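Local structure of putative permease protein, ABC transporter (Porphyromonas gingivalis, 3IS6) at residues Leu161-Met166 and Asp178-Tyr183; Ala86-Phe91 and Asp101-Asp106; Arg6-His11 and His151-Gln156; Ala44-Glu49 and Leu200-Arg205. The protein is probably a permease component of an ABC transporter that moves substrates across the membrane, this chain being its MacB-like periplasmic core domain. All coordinates share one frame; numbering follows the deposited sequence.

Interaction 1: Leu161-Met166 and Asp178-Tyr183; sequences LPITWM and DRYIAY
The two backbones stay well apart, with Ile-163 CA and Tyr-180 CA 10.0 Å from each other, so the gap is bridged by side chains alone. The 161-166 segment leaves its strand in a short 3-10 turn, and Ile-163 and Met-166 both aim at the partner. Ile-163 CD1 lies in the plane of the Tyr-180 ring and meets its edge, 3.9 Å from CE1. Selenomethionine Met-166 comes head-on toward the tyrosine. Its CE stands 3.3 Å from Tyr-180 OH and reaches the ring obliquely. Bends at chi2 (-74°) and chi3 (-66°) curl the chain so that its end also sits against Arg-179. There CE is 3.7 Å from Arg-179 CD, and SE rests 4.3 Å above the centre of the guanidinium plane. The polar atoms have partners outside the two segments: Tyr-180 OH shares a hydrogen bond with Ser-170 OG, and Arg-179 NE bonds Thr-61 OG1. Arg-179 and Tyr-180 form a classic beta bulge opposite Val-39, which lets both side chains turn toward Met-166. Strand 54-70 and helix 168-171 pack against Tyr-180, Leu-82 of strand 74-83 against Met-166, and Met-239 of the second subunit against Met-166 and Trp-165.

Interaction 2: Ala86-Phe91 and Asp101-Asp106; sequences AFLDMF and DSALRD
Leu-88, on the short helix 86-90, packs against Ala-103 and Leu-104, the two central residues of a type II beta turn. The leucine divides its methyls between them. CD2 meets Ala-103 CB at 3.7 Å, and CD1 meets Leu-104 CD1 at 3.9 Å. Leu-88 CG lies beside the backbone N, opposite the carbonyl carbon. Its chi2 of 34° is well off a staggered position; in this rotation CD2 lies by Ala-103 and CD1 by Leu-104. Leu-104 has positive phi (67°), as the third position of a type II turn requires. Its extended outer torsion carries CD1 out to the helix. Leu-111 of strand 109-113 touches both turn residues, and Leu-160 of strand 159-162 touches Leu-104, so the turn contacts both the helix and the sheet within the MacB-like periplasmic core domain. The turn's own backbone bond, Arg-105 N to Ser-102 O, is weak. A side-chain bond spans the turn as well: Arg-105 NH2 donates to Asp-101 O at 3.0 Å, the acceptor tilted 18° out of the guanidinium plane.

Interaction 3: Arg6-His11 and His151-Gln156; sequences RDFPHH and HNSSIQ
The Phe-8 ring is the flat group of this contact, and Ile-155 CD1 comes to it obliquely, 4.1 Å from CE2. Ser-153 OG also approaches at a slant, 4.4 Å from CZ. Two further neighbours meet the ring: Phe-91 edge-to-face, and Arg-228 in a cation-pi contact. Phe-8 opens a type II beta turn that runs to His-11. The contact thus joins the chain just ahead of strand 14-23 to the loop before strand 159-162, within the MacB-like periplasmic core domain. Phe-8 CG sits opposite the carbonyl carbon (chi1 -68°), and CB already points toward the 151-156 loop. Ile-155 answers with its longer branch. Its extended chi2 places CD1 at the far end of the side chain, and that methyl does the touching. Ile-155 also packs on Phe-91 and Tyr-183, so it touches three aromatic side chains. The loop holds itself in shape with two internal bonds. Ile-155 N donates weakly to Ser-153 OG at 3.3 Å, which matches the pattern of an ST turn. The same oxygen is the one that approaches Phe-8. Gln-156 folds back along the loop, and its NE2 donates to Ser-153 O at 3.0 Å, with the N-H pointing to the oxygen at 154° and the acceptor near the amide plane.

Interaction 4: Ala44-Glu49 and Leu200-Arg205; sequences APAIQE and LEMQKR
Among the backbone bonds within the two segments the shortest lies in the helix of Met-202, the residue that reaches across to Ala-46 and Ile-47: Lys-204 N donates to Leu-200 O at 3.0 Å. The carbonyl of Met-202 itself is hydrogen-bonded to His-206 ND1. The contact between the two helices is carried by the selenomethionine. Its CG lies anti to the backbone N (chi1 178°) and chi2 is extended too, so the chain runs straight out from its helix. A bend at chi3 (74°) then turns the methyl aside. SE comes to rest 3.5 Å from Ile-47 CG1, and CE lies 3.8 Å from the same carbon. Both end atoms therefore press on one branch of the isoleucine. Ala-46 turns its CB toward the partner helix, 4.1 Å from SE. The small methyl leaves room for SE to come close to the helix backbone, 4.0 Å from Ala-46 C. This is helix-on-helix packing of helix 43-50 against helix 196-206, in the MacB-like periplasmic core domain. Trp-174, from a loop, touches both Ala-46 and Met-202. Val-54 of strand 54-70 packs on Ile-47. Arg-205 adds a polar link at the exposed margin, forming a salt bridge with Glu-50, which ends the first helix. Its guanidinium is laid back over its own helix, with Met-202 CA 3.3 Å above the plane. Glu-201 OE1 lies at the edge of that group, in a long ion pair with NH2 at 3.9 Å.

Overall arrangement
Interactions 1, 2 and 3 form a connected group, while interaction 4 lies to one side. The centres of interactions 1 and 2 are about 13 Å apart. They touch where Pro-162 and Leu-161 meet the 101-106 turn, and again where Tyr-183 O meets Met-90 CE at 3.5 Å. Interactions 2 and 3 meet through Phe-91, whose O accepts a probable hydrogen bond from Arg-6 NH2 at 3.2 Å. Interaction 4 touches only interaction 1, with Ala-182 CB 3.9 Å from Ala-44 CB. It stays about 13 Å, nearest atoms, from interaction 3. In the chain, the segments of interactions 3 and 4 alternate.

Interaction 1: Leu161-Met166 and Asp178-Tyr183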
# COMPACT_ATOMS: atom_id res chain seq x y z
N LEU A 161 13.32 1.13 -2.15
CA LEU A 161 12.54 1.71 -1.09
C LEU A 161 12.28 0.66 -0.04
O LEU A 161 12.26 -0.47 -0.33
CB LEU A 161 11.22 2.20 -1.62
CG LEU A 161 11.18 3.48 -2.42
CD1 LEU A 161 9.88 3.67 -3.07
CD2 LEU A 161 11.49 4.63 -1.58
N PRO A 162 12.05 1.05 1.19
CA PRO A 162 11.80 0.04 2.21
C PRO A 162 10.50 -0.70 1.99
O PRO A 162 9.51 -0.14 1.61
CB PRO A 162 11.76 0.85 3.49
CG PRO A 162 12.33 2.06 3.19
CD PRO A 162 12.06 2.37 1.79
N ILE A 163 10.53 -1.97 2.30
CA ILE A 163 9.40 -2.85 2.15
C ILE A 163 8.25 -2.44 3.04
O ILE A 163 7.14 -2.71 2.75
CB ILE A 163 9.75 -4.32 2.31
CG1 ILE A 163 8.85 -5.14 1.42
CG2 ILE A 163 9.63 -4.77 3.69
CD1 ILE A 163 9.38 -6.38 1.07
N THR A 164 8.57 -1.68 4.07
CA THR A 164 7.62 -1.19 5.05
C THR A 164 6.68 -0.14 4.45
O THR A 164 5.79 0.28 5.08
CB THR A 164 8.28 -0.65 6.31
OG1 THR A 164 9.38 0.16 5.98
CG2 THR A 164 8.75 -1.75 7.15
N TRP A 165 6.91 0.26 3.23
CA TRP A 165 5.97 1.08 2.54
C TRP A 165 4.68 0.31 2.37
O TRP A 165 3.65 0.88 2.26
CB TRP A 165 6.47 1.49 1.18
CG TRP A 165 7.23 2.73 1.17
CD1 TRP A 165 8.18 3.09 2.02
CD2 TRP A 165 7.11 3.78 0.24
NE1 TRP A 165 8.68 4.30 1.70
CE2 TRP A 165 8.03 4.74 0.60
CE3 TRP A 165 6.32 3.99 -0.86
CZ2 TRP A 165 8.17 5.90 -0.09
CZ3 TRP A 165 6.46 5.15 -1.54
CH2 TRP A 165 7.37 6.08 -1.16
N MSE A 166 4.77 -0.99 2.31
CA MSE A 166 3.60 -1.81 2.14
C MSE A 166 2.78 -1.86 3.43
O MSE A 166 3.31 -1.84 4.48
CB MSE A 166 3.97 -3.23 1.69
CG MSE A 166 4.63 -3.34 0.34
SE MSE A 166 3.48 -3.10 -1.13
CE MSE A 166 2.42 -4.54 -0.93
N ASP A 178 0.10 -12.73 -3.88
CA ASP A 178 1.39 -13.38 -3.95
C ASP A 178 2.34 -12.50 -4.75
O ASP A 178 2.73 -12.86 -5.81
CB ASP A 178 1.28 -14.71 -4.71
CG ASP A 178 0.13 -15.58 -4.25
OD1 ASP A 178 0.22 -16.13 -3.17
OD2 ASP A 178 -0.85 -15.74 -4.97
N ARG A 179 2.66 -11.34 -4.24
CA ARG A 179 3.46 -10.39 -4.95
C ARG A 179 4.91 -10.26 -4.50
O ARG A 179 5.61 -9.44 -5.01
CB ARG A 179 2.80 -9.02 -4.92
CG ARG A 179 2.81 -8.35 -3.58
CD ARG A 179 2.24 -6.97 -3.68
NE ARG A 179 3.12 -6.11 -4.40
CZ ARG A 179 2.79 -4.96 -4.93
NH1 ARG A 179 1.58 -4.49 -4.82
NH2 ARG A 179 3.69 -4.27 -5.57
N TYR A 180 5.34 -11.06 -3.54
CA TYR A 180 6.67 -10.99 -2.97
C TYR A 180 7.57 -12.14 -3.42
O TYR A 180 7.14 -13.22 -3.57
CB TYR A 180 6.62 -11.02 -1.44
CG TYR A 180 5.87 -9.90 -0.78
CD1 TYR A 180 6.52 -8.85 -0.23
CD2 TYR A 180 4.50 -9.93 -0.69
CE1 TYR A 180 5.83 -7.82 0.36
CE2 TYR A 180 3.81 -8.92 -0.10
CZ TYR A 180 4.48 -7.87 0.42
OH TYR A 180 3.79 -6.88 1.00
N ILE A 181 8.84 -11.88 -3.58
CA ILE A 181 9.78 -12.92 -3.83
C ILE A 181 10.53 -13.14 -2.54
O ILE A 181 11.00 -12.23 -1.94
CB ILE A 181 10.77 -12.56 -4.89
CG1 ILE A 181 10.09 -12.21 -6.20
CG2 ILE A 181 11.68 -13.68 -5.10
CD1 ILE A 181 10.99 -11.73 -7.18
N ALA A 182 10.61 -14.37 -2.11
CA ALA A 182 11.27 -14.68 -0.88
C ALA A 182 12.54 -15.44 -1.16
O ALA A 182 12.51 -16.48 -1.72
CB ALA A 182 10.40 -15.48 -0.04
N TYR A 183 13.65 -14.87 -0.74
CA TYR A 183 14.94 -15.44 -0.92
C TYR A 183 15.43 -16.00 0.39
O TYR A 183 15.33 -15.37 1.40
CB TYR A 183 15.91 -14.39 -1.40
CG TYR A 183 15.58 -13.71 -2.71
CD1 TYR A 183 15.92 -14.26 -3.91
CD2 TYR A 183 14.93 -12.50 -2.73
CE1 TYR A 183 15.64 -13.64 -5.06
CE2 TYR A 183 14.63 -11.88 -3.89
CZ TYR A 183 15.00 -12.44 -5.06
OH TYR A 183 14.71 -11.81 -6.21

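Interaction 2: Ala86-Phe91 and Asp101-Asp106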
# COMPACT_ATOMS: atom_id res chain seq x y z
N ALA A 86 18.20 -6.33 4.74
CA ALA A 86 18.89 -7.57 4.50
C ALA A 86 19.18 -7.82 3.02
O ALA A 86 20.01 -8.60 2.69
CB ALA A 86 18.17 -8.67 5.08
N PHE A 87 18.50 -7.12 2.15
CA PHE A 87 18.71 -7.26 0.73
C PHE A 87 20.15 -6.94 0.44
O PHE A 87 20.77 -7.54 -0.35
CB PHE A 87 17.82 -6.26 0.02
CG PHE A 87 17.95 -6.22 -1.47
CD1 PHE A 87 17.18 -7.02 -2.27
CD2 PHE A 87 18.78 -5.35 -2.08
CE1 PHE A 87 17.28 -6.95 -3.61
CE2 PHE A 87 18.86 -5.30 -3.42
CZ PHE A 87 18.11 -6.10 -4.17
N LEU A 88 20.67 -5.95 1.12
CA LEU A 88 22.03 -5.56 0.92
C LEU A 88 23.00 -6.65 1.29
O LEU A 88 23.98 -6.82 0.64
CB LEU A 88 22.33 -4.30 1.73
CG LEU A 88 22.00 -2.91 1.22
CD1 LEU A 88 20.83 -2.81 0.42
CD2 LEU A 88 21.96 -1.91 2.31
N ASP A 89 22.75 -7.34 2.37
CA ASP A 89 23.53 -8.49 2.76
C ASP A 89 23.38 -9.72 1.86
O ASP A 89 24.33 -10.27 1.40
CB ASP A 89 23.23 -8.81 4.21
CG ASP A 89 23.74 -7.72 5.16
OD1 ASP A 89 24.73 -7.07 4.85
OD2 ASP A 89 23.13 -7.51 6.21
N MSE A 90 22.16 -10.07 1.55
CA MSE A 90 21.85 -11.20 0.73
C MSE A 90 22.48 -11.08 -0.65
O MSE A 90 22.87 -12.03 -1.20
CB MSE A 90 20.35 -11.33 0.60
CG MSE A 90 19.87 -12.46 -0.25
SE MSE A 90 20.06 -14.23 0.53
CE MSE A 90 18.66 -14.26 1.74
N PHE A 91 22.54 -9.89 -1.20
CA PHE A 91 23.06 -9.71 -2.53
C PHE A 91 24.41 -8.99 -2.64
O PHE A 91 24.83 -8.63 -3.70
CB PHE A 91 21.98 -9.12 -3.41
CG PHE A 91 20.76 -9.97 -3.48
CD1 PHE A 91 20.81 -11.23 -4.03
CD2 PHE A 91 19.58 -9.57 -2.97
CE1 PHE A 91 19.72 -12.02 -4.06
CE2 PHE A 91 18.50 -10.37 -3.01
CZ PHE A 91 18.57 -11.59 -3.55
N ASP A 101 24.40 1.45 7.41
CA ASP A 101 23.52 1.11 8.52
C ASP A 101 22.11 1.75 8.48
O ASP A 101 21.22 1.17 8.98
CB ASP A 101 24.20 1.32 9.86
N SER A 102 21.96 2.93 7.90
CA SER A 102 20.95 3.58 7.80
C SER A 102 20.00 2.95 6.71
O SER A 102 18.94 3.47 6.61
CB SER A 102 21.33 5.05 7.61
OG SER A 102 20.19 5.84 7.30
N ALA A 103 20.56 2.29 5.72
CA ALA A 103 19.88 2.03 4.49
C ALA A 103 18.61 1.26 4.67
O ALA A 103 18.55 0.30 5.36
CB ALA A 103 20.79 1.32 3.58
N LEU A 104 17.57 1.75 4.04
CA LEU A 104 16.31 1.08 3.92
C LEU A 104 15.59 0.93 5.23
O LEU A 104 14.77 0.08 5.35
CB LEU A 104 16.47 -0.28 3.24
CG LEU A 104 16.85 -0.28 1.77
CD1 LEU A 104 17.16 -1.65 1.30
CD2 LEU A 104 15.84 0.35 0.93
N ARG A 105 15.93 1.75 6.20
CA ARG A 105 15.20 1.78 7.45
C ARG A 105 14.16 2.88 7.62
O ARG A 105 13.22 2.71 8.32
CB ARG A 105 16.14 1.72 8.63
CG ARG A 105 17.08 0.60 8.54
CD ARG A 105 17.83 0.37 9.77
NE ARG A 105 17.81 -1.04 10.07
CZ ARG A 105 18.77 -1.89 9.75
NH1 ARG A 105 18.65 -3.15 10.04
NH2 ARG A 105 19.83 -1.47 9.13
N ASP A 106 14.33 4.00 6.95
CA ASP A 106 13.42 5.11 7.10
C ASP A 106 12.55 5.21 5.87
O ASP A 106 13.05 5.31 4.79
CB ASP A 106 14.24 6.38 7.24
CG ASP A 106 13.39 7.61 7.35
OD1 ASP A 106 12.26 7.64 6.90
OD2 ASP A 106 13.89 8.57 7.89

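Interaction 3: Arg6-His11 and His151-Gln156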
# COMPACT_ATOMS: atom_id res chain seq x y z
N ARG A 6 29.81 -9.84 -10.94
CA ARG A 6 29.92 -10.57 -9.72
C ARG A 6 28.84 -11.59 -9.51
O ARG A 6 27.72 -11.41 -9.89
CB ARG A 6 29.94 -9.58 -8.55
CG ARG A 6 29.00 -8.42 -8.61
CD ARG A 6 29.03 -7.60 -7.30
NE ARG A 6 27.76 -7.60 -6.59
CZ ARG A 6 26.76 -6.78 -6.88
NH1 ARG A 6 26.91 -5.92 -7.89
NH2 ARG A 6 25.63 -6.84 -6.19
N ASP A 7 29.22 -12.68 -8.89
CA ASP A 7 28.31 -13.57 -8.26
C ASP A 7 27.85 -12.94 -6.96
O ASP A 7 28.59 -12.27 -6.32
CB ASP A 7 28.97 -14.86 -7.91
CG ASP A 7 29.52 -15.58 -9.10
OD1 ASP A 7 28.89 -15.61 -10.14
OD2 ASP A 7 30.60 -16.13 -8.94
N PHE A 8 26.63 -13.23 -6.57
CA PHE A 8 26.12 -12.86 -5.28
C PHE A 8 26.85 -13.68 -4.21
O PHE A 8 27.38 -14.71 -4.50
CB PHE A 8 24.64 -13.14 -5.23
CG PHE A 8 23.81 -12.26 -6.12
CD1 PHE A 8 24.03 -10.91 -6.20
CD2 PHE A 8 22.78 -12.79 -6.84
CE1 PHE A 8 23.26 -10.12 -6.99
CE2 PHE A 8 22.02 -12.01 -7.63
CZ PHE A 8 22.26 -10.68 -7.71
N PRO A 9 26.86 -13.22 -2.97
CA PRO A 9 27.52 -13.97 -1.91
C PRO A 9 26.86 -15.32 -1.68
O PRO A 9 25.68 -15.40 -1.65
CB PRO A 9 27.30 -13.08 -0.71
CG PRO A 9 27.16 -11.79 -1.24
CD PRO A 9 26.48 -11.89 -2.51
N HIS A 10 27.64 -16.37 -1.56
CA HIS A 10 27.10 -17.66 -1.23
C HIS A 10 26.00 -18.10 -2.17
O HIS A 10 25.05 -18.70 -1.76
CB HIS A 10 26.62 -17.65 0.18
CG HIS A 10 27.57 -16.98 1.11
ND1 HIS A 10 28.80 -17.50 1.41
CD2 HIS A 10 27.47 -15.83 1.80
CE1 HIS A 10 29.42 -16.69 2.24
NE2 HIS A 10 28.64 -15.67 2.48
N HIS A 11 26.17 -17.82 -3.45
CA HIS A 11 25.10 -17.96 -4.42
C HIS A 11 24.65 -19.37 -4.62
O HIS A 11 23.54 -19.63 -4.98
CB HIS A 11 25.45 -17.31 -5.73
CG HIS A 11 26.42 -18.08 -6.53
ND1 HIS A 11 27.77 -18.02 -6.30
CD2 HIS A 11 26.25 -18.92 -7.56
CE1 HIS A 11 28.39 -18.80 -7.16
NE2 HIS A 11 27.49 -19.36 -7.93
N HIS A 151 24.05 -7.18 -14.27
CA HIS A 151 23.26 -7.24 -15.49
C HIS A 151 22.82 -8.65 -15.85
O HIS A 151 23.28 -9.60 -15.29
CB HIS A 151 24.03 -6.60 -16.64
N ASN A 152 21.88 -8.76 -16.77
CA ASN A 152 21.39 -10.03 -17.22
C ASN A 152 20.93 -10.87 -16.05
O ASN A 152 21.15 -12.03 -15.99
CB ASN A 152 22.42 -10.77 -18.06
CG ASN A 152 22.68 -10.11 -19.36
OD1 ASN A 152 23.78 -9.99 -19.76
ND2 ASN A 152 21.67 -9.68 -19.99
N SER A 153 20.28 -10.22 -15.12
CA SER A 153 19.81 -10.84 -13.91
C SER A 153 18.36 -10.49 -13.62
O SER A 153 17.91 -9.44 -13.95
CB SER A 153 20.73 -10.42 -12.76
OG SER A 153 20.17 -10.68 -11.53
N SER A 154 17.64 -11.40 -13.00
CA SER A 154 16.25 -11.20 -12.64
C SER A 154 16.04 -10.08 -11.61
O SER A 154 14.99 -9.56 -11.49
CB SER A 154 15.61 -12.49 -12.15
OG SER A 154 16.31 -13.05 -11.11
N ILE A 155 17.07 -9.75 -10.86
CA ILE A 155 16.95 -8.75 -9.84
C ILE A 155 17.36 -7.43 -10.44
O ILE A 155 18.49 -7.21 -10.69
CB ILE A 155 17.79 -9.11 -8.64
CG1 ILE A 155 17.41 -10.50 -8.14
CG2 ILE A 155 17.59 -8.12 -7.54
CD1 ILE A 155 18.12 -10.96 -7.01
N GLN A 156 16.38 -6.59 -10.70
CA GLN A 156 16.57 -5.31 -11.34
C GLN A 156 15.92 -4.16 -10.59
O GLN A 156 14.77 -4.22 -10.27
CB GLN A 156 16.01 -5.37 -12.74
CG GLN A 156 16.41 -6.59 -13.48
CD GLN A 156 15.72 -6.71 -14.80
OE1 GLN A 156 15.13 -5.79 -15.29
NE2 GLN A 156 15.80 -7.88 -15.39

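Interaction 4: Ala44-Glu49 and Leu200-Arg205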
# COMPACT_ATOMS: atom_id res chain seq x y z
N ALA A 44 8.44 -14.96 4.15
CA ALA A 44 9.87 -14.90 4.36
C ALA A 44 10.31 -14.70 5.81
O ALA A 44 11.15 -15.38 6.26
CB ALA A 44 10.47 -13.84 3.52
N PRO A 45 9.72 -13.77 6.53
CA PRO A 45 10.13 -13.55 7.91
C PRO A 45 9.88 -14.77 8.76
O PRO A 45 10.67 -15.07 9.59
CB PRO A 45 9.24 -12.41 8.36
CG PRO A 45 8.42 -12.04 7.25
CD PRO A 45 8.90 -12.67 6.03
N ALA A 46 8.79 -15.46 8.53
CA ALA A 46 8.47 -16.66 9.26
C ALA A 46 9.49 -17.75 9.02
O ALA A 46 9.83 -18.47 9.91
CB ALA A 46 7.14 -17.10 8.94
N ILE A 47 9.99 -17.87 7.81
CA ILE A 47 10.97 -18.87 7.53
C ILE A 47 12.25 -18.64 8.31
O ILE A 47 12.79 -19.55 8.85
CB ILE A 47 11.26 -18.96 6.04
CG1 ILE A 47 10.10 -19.62 5.33
CG2 ILE A 47 12.45 -19.75 5.78
CD1 ILE A 47 10.17 -19.51 3.90
N GLN A 48 12.71 -17.41 8.36
CA GLN A 48 13.92 -17.14 9.10
C GLN A 48 13.79 -17.46 10.57
O GLN A 48 14.69 -17.97 11.17
CB GLN A 48 14.37 -15.70 8.97
CG GLN A 48 15.76 -15.53 9.44
CD GLN A 48 16.35 -14.22 9.10
OE1 GLN A 48 16.22 -13.74 8.01
NE2 GLN A 48 17.02 -13.63 10.04
N GLU A 49 12.67 -17.07 11.14
CA GLU A 49 12.40 -17.35 12.53
C GLU A 49 12.20 -18.82 12.84
O GLU A 49 12.66 -19.27 13.84
CB GLU A 49 11.24 -16.50 13.03
N LEU A 200 5.73 -27.15 5.73
CA LEU A 200 4.34 -27.49 5.94
C LEU A 200 3.87 -27.20 7.34
O LEU A 200 2.77 -26.77 7.54
CB LEU A 200 4.15 -28.96 5.70
CG LEU A 200 2.99 -29.43 4.88
CD1 LEU A 200 2.64 -30.80 5.31
CD2 LEU A 200 1.81 -28.55 4.91
N GLU A 201 4.71 -27.49 8.31
CA GLU A 201 4.37 -27.25 9.68
C GLU A 201 4.17 -25.77 9.87
O GLU A 201 3.19 -25.34 10.38
CB GLU A 201 5.50 -27.71 10.57
CG GLU A 201 5.59 -29.17 10.79
CD GLU A 201 6.79 -29.53 11.66
OE1 GLU A 201 6.96 -28.93 12.73
OE2 GLU A 201 7.59 -30.39 11.24
N MSE A 202 5.09 -24.99 9.36
CA MSE A 202 4.98 -23.57 9.41
C MSE A 202 3.72 -23.07 8.72
O MSE A 202 3.04 -22.23 9.24
CB MSE A 202 6.21 -22.98 8.74
CG MSE A 202 6.27 -21.48 8.64
SE MSE A 202 7.55 -20.84 7.42
CE MSE A 202 6.68 -21.26 5.83
N GLN A 203 3.39 -23.61 7.57
CA GLN A 203 2.23 -23.16 6.83
C GLN A 203 0.95 -23.37 7.60
O GLN A 203 0.10 -22.55 7.62
CB GLN A 203 2.14 -23.92 5.52
CG GLN A 203 1.03 -23.51 4.61
CD GLN A 203 0.86 -24.41 3.38
OE1 GLN A 203 0.06 -24.15 2.51
NE2 GLN A 203 1.63 -25.45 3.33
N LYS A 204 0.85 -24.51 8.24
CA LYS A 204 -0.29 -24.87 9.06
C LYS A 204 -0.48 -23.95 10.27
O LYS A 204 -1.57 -23.64 10.64
CB LYS A 204 -0.18 -26.32 9.49
CG LYS A 204 -0.40 -27.30 8.36
CD LYS A 204 -0.05 -28.70 8.74
CE LYS A 204 -0.56 -29.71 7.73
NZ LYS A 204 -0.36 -31.09 8.23
N ARG A 205 0.62 -23.53 10.86
CA ARG A 205 0.60 -22.60 11.96
C ARG A 205 0.04 -21.25 11.59
O ARG A 205 -0.59 -20.62 12.40
CB ARG A 205 2.00 -22.36 12.47
CG ARG A 205 2.47 -23.21 13.57
CD ARG A 205 3.90 -22.86 13.87
NE ARG A 205 4.76 -23.99 13.62
CZ ARG A 205 5.86 -23.98 12.91
NH1 ARG A 205 6.33 -22.90 12.34
NH2 ARG A 205 6.50 -25.10 12.77